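Long-range contacts in bifunctional pinoresinol-lariciresinol reductase 1 (Thuja plicata, PDB 1QYD), which catalyses the NADPH-dependent, enantioselective two-step reduction of (-)-pinoresinol to (-)-lariciresinol and on to (+)-secoisolariciresinol in lignan biosynthesis: residues E116-D122 and K138-R143; S167-L171 and V182-G186. All coordinates share one frame; numbering follows the deposited sequence.

Contact 1 (E116-D122 and K138-R143); sequences EFGMDPD and KRKVRR
Lys138 lays its CB against Pro121 CG, 4.1 Å away, where helix 133-147 faces the loop that follows strand 111-113. Its extended chain carries Lys138 NZ to 3.7 Å from Glu116 O, a proximity rather than a bond. One residue on, Arg139 packs its CG on Pro121 CB and turns its guanidinium to Pro121 O. Arg139 NE donates to Pro121 O at 2.8 Å, and NH2 adds a weak second bond to the same oxygen. NE stands well above the carbonyl plane, 66° out of it, and its N-H points only roughly at the oxygen (138°). A helical turn beyond Lys138, Arg142 runs straight from CG to NE and meets three carboxylates. Arg142 NH2 gives Glu116 OE1 a bond of 2.7 Å lying in the guanidinium plane and pairs with Asp120 OD2 at 3.0 Å, while Arg142 NH1 reaches Asp122 OD2, also at 3.0 Å. Pro121 CG covers one guanidinium face, 3.3 Å from Arg142 NE, and Tyr154 contributes a cation-pi contact. Glu116 can take part because its chain folds back at chi2 (-67°), bringing the carboxylate to the arginine's NE and NH2 side. Arg143, bent at chi2 and chi3, completes the network by pairing NH2 with Asp122 OD1 at 2.8 Å; its NH1 bridges to Glu146. The turn packed by this loop thus carries Lys138, the inferred proton acceptor, and Arg142, inferred to bind NADP(+). Three carboxylates around one buried guanidinium would probably outweigh its charge, with Arg143 offsetting part of Asp122's, and the pairings at both NH2 and NH1 are likely to limit its rotation.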
loop_
_atom_site.group_PDB
_atom_site.type_symbol
_atom_site.label_atom_id
_atom_site.label_comp_id
_atom_site.label_asym_id
_atom_site.label_seq_id
_atom_site.Cartn_x
_atom_site.Cartn_y
_atom_site.Cartn_z
ATOM N N GLU A 116 -3.264 -7.741 15.016
ATOM C CA GLU A 116 -2.795 -6.718 15.934
ATOM C C GLU A 116 -1.373 -7.141 16.323
ATOM O O GLU A 116 -0.462 -7.227 15.490
ATOM C CB GLU A 116 -3.757 -6.707 17.132
ATOM C CG GLU A 116 -5.135 -6.116 16.900
ATOM C CD GLU A 116 -5.127 -4.623 16.624
ATOM O OE1 GLU A 116 -4.728 -3.863 17.501
ATOM O OE2 GLU A 116 -5.525 -4.217 15.534
ATOM N N PHE A 117 -1.224 -7.532 17.598
ATOM C CA PHE A 117 -0.017 -8.040 18.258
ATOM C C PHE A 117 1.199 -7.080 18.320
ATOM O O PHE A 117 2.359 -7.500 18.274
ATOM C CB PHE A 117 0.364 -9.393 17.576
ATOM C CG PHE A 117 -0.744 -10.439 17.526
ATOM C CD1 PHE A 117 -1.478 -10.601 16.339
ATOM C CD2 PHE A 117 -1.065 -11.190 18.670
ATOM C CE1 PHE A 117 -2.541 -11.507 16.305
ATOM C CE2 PHE A 117 -2.130 -12.097 18.625
ATOM C CZ PHE A 117 -2.864 -12.249 17.448
ATOM N N GLY A 118 0.899 -5.782 18.529
ATOM C CA GLY A 118 1.865 -4.696 18.559
ATOM C C GLY A 118 1.391 -3.461 19.336
ATOM O O GLY A 118 0.693 -3.549 20.342
ATOM N N MET A 119 1.789 -2.296 18.814
ATOM C CA MET A 119 1.599 -0.974 19.393
ATOM C C MET A 119 0.252 -0.363 19.787
ATOM O O MET A 119 0.224 0.537 20.642
ATOM C CB MET A 119 2.231 0.066 18.500
ATOM C CG MET A 119 3.733 -0.010 18.387
ATOM S SD MET A 119 4.402 1.538 17.724
ATOM C CE MET A 119 5.195 2.062 19.211
ATOM N N ASP A 120 -0.843 -0.804 19.153
ATOM C CA ASP A 120 -2.230 -0.340 19.290
ATOM C C ASP A 120 -2.551 0.909 18.460
ATOM O O ASP A 120 -2.417 2.052 18.913
ATOM C CB ASP A 120 -2.618 -0.056 20.761
ATOM C CG ASP A 120 -4.099 0.226 21.023
ATOM O OD1 ASP A 120 -4.542 0.091 22.156
ATOM O OD2 ASP A 120 -4.843 0.589 20.127
ATOM N N PRO A 121 -3.133 0.687 17.262
ATOM C CA PRO A 121 -3.397 1.697 16.261
ATOM C C PRO A 121 -4.198 2.924 16.626
ATOM O O PRO A 121 -3.840 4.024 16.199
ATOM C CB PRO A 121 -4.025 0.915 15.145
ATOM C CG PRO A 121 -4.632 -0.261 15.829
ATOM C CD PRO A 121 -3.492 -0.626 16.726
ATOM N N ASP A 122 -5.277 2.809 17.388
ATOM C CA ASP A 122 -5.990 4.034 17.670
ATOM C C ASP A 122 -5.638 4.661 19.009
ATOM O O ASP A 122 -6.411 5.441 19.575
ATOM C CB ASP A 122 -7.489 3.770 17.540
ATOM C CG ASP A 122 -8.075 2.675 18.384
ATOM O OD1 ASP A 122 -9.031 2.076 17.917
ATOM O OD2 ASP A 122 -7.606 2.425 19.491
ATOM N N LYS A 138 -4.529 -1.255 10.017
ATOM C CA LYS A 138 -5.167 -1.931 11.146
ATOM C C LYS A 138 -6.353 -1.196 11.755
ATOM O O LYS A 138 -7.101 -1.771 12.536
ATOM C CB LYS A 138 -4.153 -2.150 12.271
ATOM C CG LYS A 138 -2.945 -3.018 11.945
ATOM C CD LYS A 138 -1.949 -3.094 13.092
ATOM C CE LYS A 138 -0.842 -4.090 12.747
ATOM N NZ LYS A 138 0.229 -4.059 13.728
ATOM N N ARG A 139 -6.527 0.095 11.487
ATOM C CA ARG A 139 -7.654 0.819 12.022
ATOM C C ARG A 139 -8.858 0.603 11.117
ATOM O O ARG A 139 -9.967 0.384 11.604
ATOM C CB ARG A 139 -7.328 2.329 12.138
ATOM C CG ARG A 139 -6.781 2.745 13.507
ATOM C CD ARG A 139 -6.813 4.252 13.677
ATOM N NE ARG A 139 -5.541 4.776 14.150
ATOM C CZ ARG A 139 -4.663 5.392 13.329
ATOM N NH1 ARG A 139 -4.883 5.564 12.025
ATOM N NH2 ARG A 139 -3.535 5.888 13.824
ATOM N N LYS A 140 -8.638 0.649 9.800
ATOM C CA LYS A 140 -9.666 0.385 8.803
ATOM C C LYS A 140 -10.386 -0.929 9.054
ATOM O O LYS A 140 -11.614 -1.040 8.979
ATOM C CB LYS A 140 -9.059 0.321 7.421
ATOM C CG LYS A 140 -8.826 1.701 6.918
ATOM C CD LYS A 140 -8.743 1.510 5.421
ATOM C CE LYS A 140 -9.557 2.599 4.722
ATOM N NZ LYS A 140 -8.997 3.937 4.884
ATOM N N VAL A 141 -9.537 -1.892 9.402
ATOM C CA VAL A 141 -9.905 -3.230 9.792
ATOM C C VAL A 141 -10.647 -3.187 11.126
ATOM O O VAL A 141 -11.656 -3.888 11.241
ATOM C CB VAL A 141 -8.580 -4.010 9.830
ATOM C CG1 VAL A 141 -8.682 -5.351 10.555
ATOM C CG2 VAL A 141 -8.159 -4.188 8.357
ATOM N N ARG A 142 -10.192 -2.383 12.125
ATOM C CA ARG A 142 -10.830 -2.251 13.430
ATOM C C ARG A 142 -12.139 -1.530 13.339
ATOM O O ARG A 142 -13.100 -1.978 13.938
ATOM C CB ARG A 142 -10.046 -1.437 14.456
ATOM C CG ARG A 142 -8.833 -2.019 15.139
ATOM C CD ARG A 142 -8.584 -1.199 16.372
ATOM N NE ARG A 142 -7.389 -1.689 17.036
ATOM C CZ ARG A 142 -7.042 -1.362 18.292
ATOM N NH1 ARG A 142 -7.780 -0.551 19.048
ATOM N NH2 ARG A 142 -5.918 -1.852 18.816
ATOM N N ARG A 143 -12.199 -0.400 12.642
ATOM C CA ARG A 143 -13.430 0.365 12.503
ATOM C C ARG A 143 -14.540 -0.318 11.710
ATOM O O ARG A 143 -15.695 0.069 11.865
ATOM C CB ARG A 143 -13.110 1.692 11.855
ATOM C CG ARG A 143 -13.395 2.830 12.793
ATOM C CD ARG A 143 -12.132 3.471 13.356
ATOM N NE ARG A 143 -11.306 2.538 14.108
ATOM C CZ ARG A 143 -11.586 2.157 15.366
ATOM N NH1 ARG A 143 -12.651 2.636 16.020
ATOM N NH2 ARG A 143 -10.851 1.207 15.960
#

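Contact 2 (S167-L171 and V182-G186); sequences SLAQL and VLIYG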
loop_
_atom_site.group_PDB
_atom_site.type_symbol
_atom_site.label_atom_id
_atom_site.label_comp_id
_atom_site.label_asym_id
_atom_site.label_seq_id
_atom_site.Cartn_x
_atom_site.Cartn_y
_atom_site.Cartn_z
ATOM N N SER A 167 18.173 -8.598 19.172
ATOM C CA SER A 167 18.965 -7.541 18.591
ATOM C C SER A 167 19.479 -6.499 19.591
ATOM O O SER A 167 20.472 -5.832 19.293
ATOM C CB SER A 167 18.130 -6.842 17.549
ATOM O OG SER A 167 16.906 -6.476 18.184
ATOM N N LEU A 168 18.797 -6.390 20.756
ATOM C CA LEU A 168 18.932 -5.365 21.810
ATOM C C LEU A 168 18.418 -3.995 21.332
ATOM O O LEU A 168 18.539 -2.975 22.006
ATOM C CB LEU A 168 20.400 -5.264 22.281
ATOM C CG LEU A 168 20.757 -5.544 23.745
ATOM C CD1 LEU A 168 19.939 -6.659 24.319
ATOM C CD2 LEU A 168 22.235 -5.908 23.820
ATOM N N ALA A 169 17.718 -4.084 20.184
ATOM C CA ALA A 169 17.030 -3.086 19.378
ATOM C C ALA A 169 17.880 -2.326 18.354
ATOM O O ALA A 169 17.632 -1.158 18.016
ATOM C CB ALA A 169 16.338 -2.103 20.315
ATOM N N GLN A 170 18.857 -3.030 17.751
ATOM C CA GLN A 170 19.781 -2.353 16.863
ATOM C C GLN A 170 19.470 -2.311 15.392
ATOM O O GLN A 170 19.078 -3.277 14.734
ATOM C CB GLN A 170 21.155 -2.937 17.070
ATOM C CG GLN A 170 21.933 -1.906 17.903
ATOM C CD GLN A 170 22.120 -2.209 19.379
ATOM O OE1 GLN A 170 21.733 -1.473 20.279
ATOM N NE2 GLN A 170 22.783 -3.304 19.674
ATOM N N LEU A 171 19.712 -1.082 14.941
ATOM C CA LEU A 171 19.480 -0.561 13.599
ATOM C C LEU A 171 20.029 -1.372 12.450
ATOM O O LEU A 171 19.883 -0.944 11.297
ATOM C CB LEU A 171 20.081 0.868 13.413
ATOM C CG LEU A 171 19.756 2.125 14.229
ATOM C CD1 LEU A 171 20.406 3.328 13.590
ATOM C CD2 LEU A 171 18.272 2.371 14.249
ATOM N N VAL A 182 26.676 -0.841 21.337
ATOM C CA VAL A 182 25.228 -0.806 21.362
ATOM C C VAL A 182 24.865 0.641 21.141
ATOM O O VAL A 182 25.388 1.530 21.814
ATOM C CB VAL A 182 24.528 -1.221 22.708
ATOM C CG1 VAL A 182 24.260 -2.721 22.701
ATOM C CG2 VAL A 182 25.375 -0.826 23.908
ATOM N N LEU A 183 23.999 0.892 20.160
ATOM C CA LEU A 183 23.491 2.231 19.915
ATOM C C LEU A 183 22.286 2.409 20.849
ATOM O O LEU A 183 21.446 1.503 20.923
ATOM C CB LEU A 183 23.109 2.326 18.435
ATOM C CG LEU A 183 23.075 3.675 17.656
ATOM C CD1 LEU A 183 23.912 3.554 16.372
ATOM C CD2 LEU A 183 21.660 4.015 17.202
ATOM N N ILE A 184 22.232 3.490 21.668
ATOM C CA ILE A 184 21.071 3.759 22.526
ATOM C C ILE A 184 20.321 4.992 22.025
ATOM O O ILE A 184 20.848 5.937 21.448
ATOM C CB ILE A 184 21.463 3.973 24.041
ATOM C CG1 ILE A 184 22.105 2.734 24.648
ATOM C CG2 ILE A 184 20.203 4.231 24.858
ATOM C CD1 ILE A 184 22.146 2.700 26.194
ATOM N N TYR A 185 19.013 4.959 22.209
ATOM C CA TYR A 185 18.176 6.004 21.694
ATOM C C TYR A 185 17.919 6.998 22.803
ATOM O O TYR A 185 17.141 6.823 23.740
ATOM C CB TYR A 185 16.909 5.334 21.145
ATOM C CG TYR A 185 17.305 4.299 20.084
ATOM C CD1 TYR A 185 17.157 2.930 20.353
ATOM C CD2 TYR A 185 17.892 4.717 18.882
ATOM C CE1 TYR A 185 17.617 1.981 19.444
ATOM C CE2 TYR A 185 18.335 3.782 17.964
ATOM C CZ TYR A 185 18.208 2.425 18.259
ATOM O OH TYR A 185 18.764 1.495 17.403
ATOM N N GLY A 186 18.748 8.023 22.686
ATOM C CA GLY A 186 18.674 9.184 23.549
ATOM C C GLY A 186 19.313 8.950 24.890
ATOM O O GLY A 186 20.527 9.059 25.091
#
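Tyr185 reaches across to the backbone of Ala169, its hydroxyl OH donating to Ala169 O over 2.9 Å. The acceptor lies in the plane of the ring, at its edge, and the donor is tilted 22° from the carbonyl plane. These two buried residues form the close-packed side of the contact, with Ala169 CB more distant from Tyr185 CE1. From the partly exposed margin, Leu171 CD2 comes to 3.3 Å from Tyr185 OH and 4.0 Å from its CE2. The ring is carried to the opposite segment by a chi1 of -57°, which sets CG beside the tyrosine's own backbone N, itself bonded to Gln229. A phenylalanine here would probably leave Ala169 O without its hydroxyl mate and allow the 167-171 backbone to shift relative to the ring. Neither segment pairs with the other as a strand: their end-to-end directions diverge steeply, and side chains make the join. Within 167-171 the chain is shaped by an ST turn, in which Ser167 OG accepts from Ala169 N at 3.2 Å. Both segments belong to the irregular region after helix 161-164, one before strand 181-182, the other starting at its end, and Leu168 also touches Val232 and Trp236 of helix 229-241. The polar fit of Gln170 is close but poorly bonded. Bent at chi2, Gln170 brings OE1 to Leu183 N for a weak bond of 3.3 Å with an N-H...O angle of only 122°. The same Gln170 OE1 lies 3.1 Å from Leu183 O, two acceptors that make no bond, while Gln170 NE2 sits 3.4 Å from Val182 CG1. The looser side is the partly exposed rim, where Leu171 CD1 meets Leu183 CD2 at 3.9 Å.

In the fold
From the N terminus, the chain passes through the parallel Rossmann-type sheet, and strand 111-113, one of its outermost strands within this chain, leads into 116-122. Contact 1 closes a 15-residue span whose last five residues begin helix 133-147, tying the exit of the sheet to that helix. The chain then runs through strand 154-156, which also touches 116-122, and helix 161-164 before reaching 167-171. Contact 2 closes a shorter excursion of 10 residues, joining 167-171 to 182-186 beside helices 229-241 and 272-275. The two closures follow in series, neither nesting nor crossing. The centres of contact 1 and contact 2 are about 26 Å apart, and the nearest atoms of contact 1 and contact 2 about 12 Å apart.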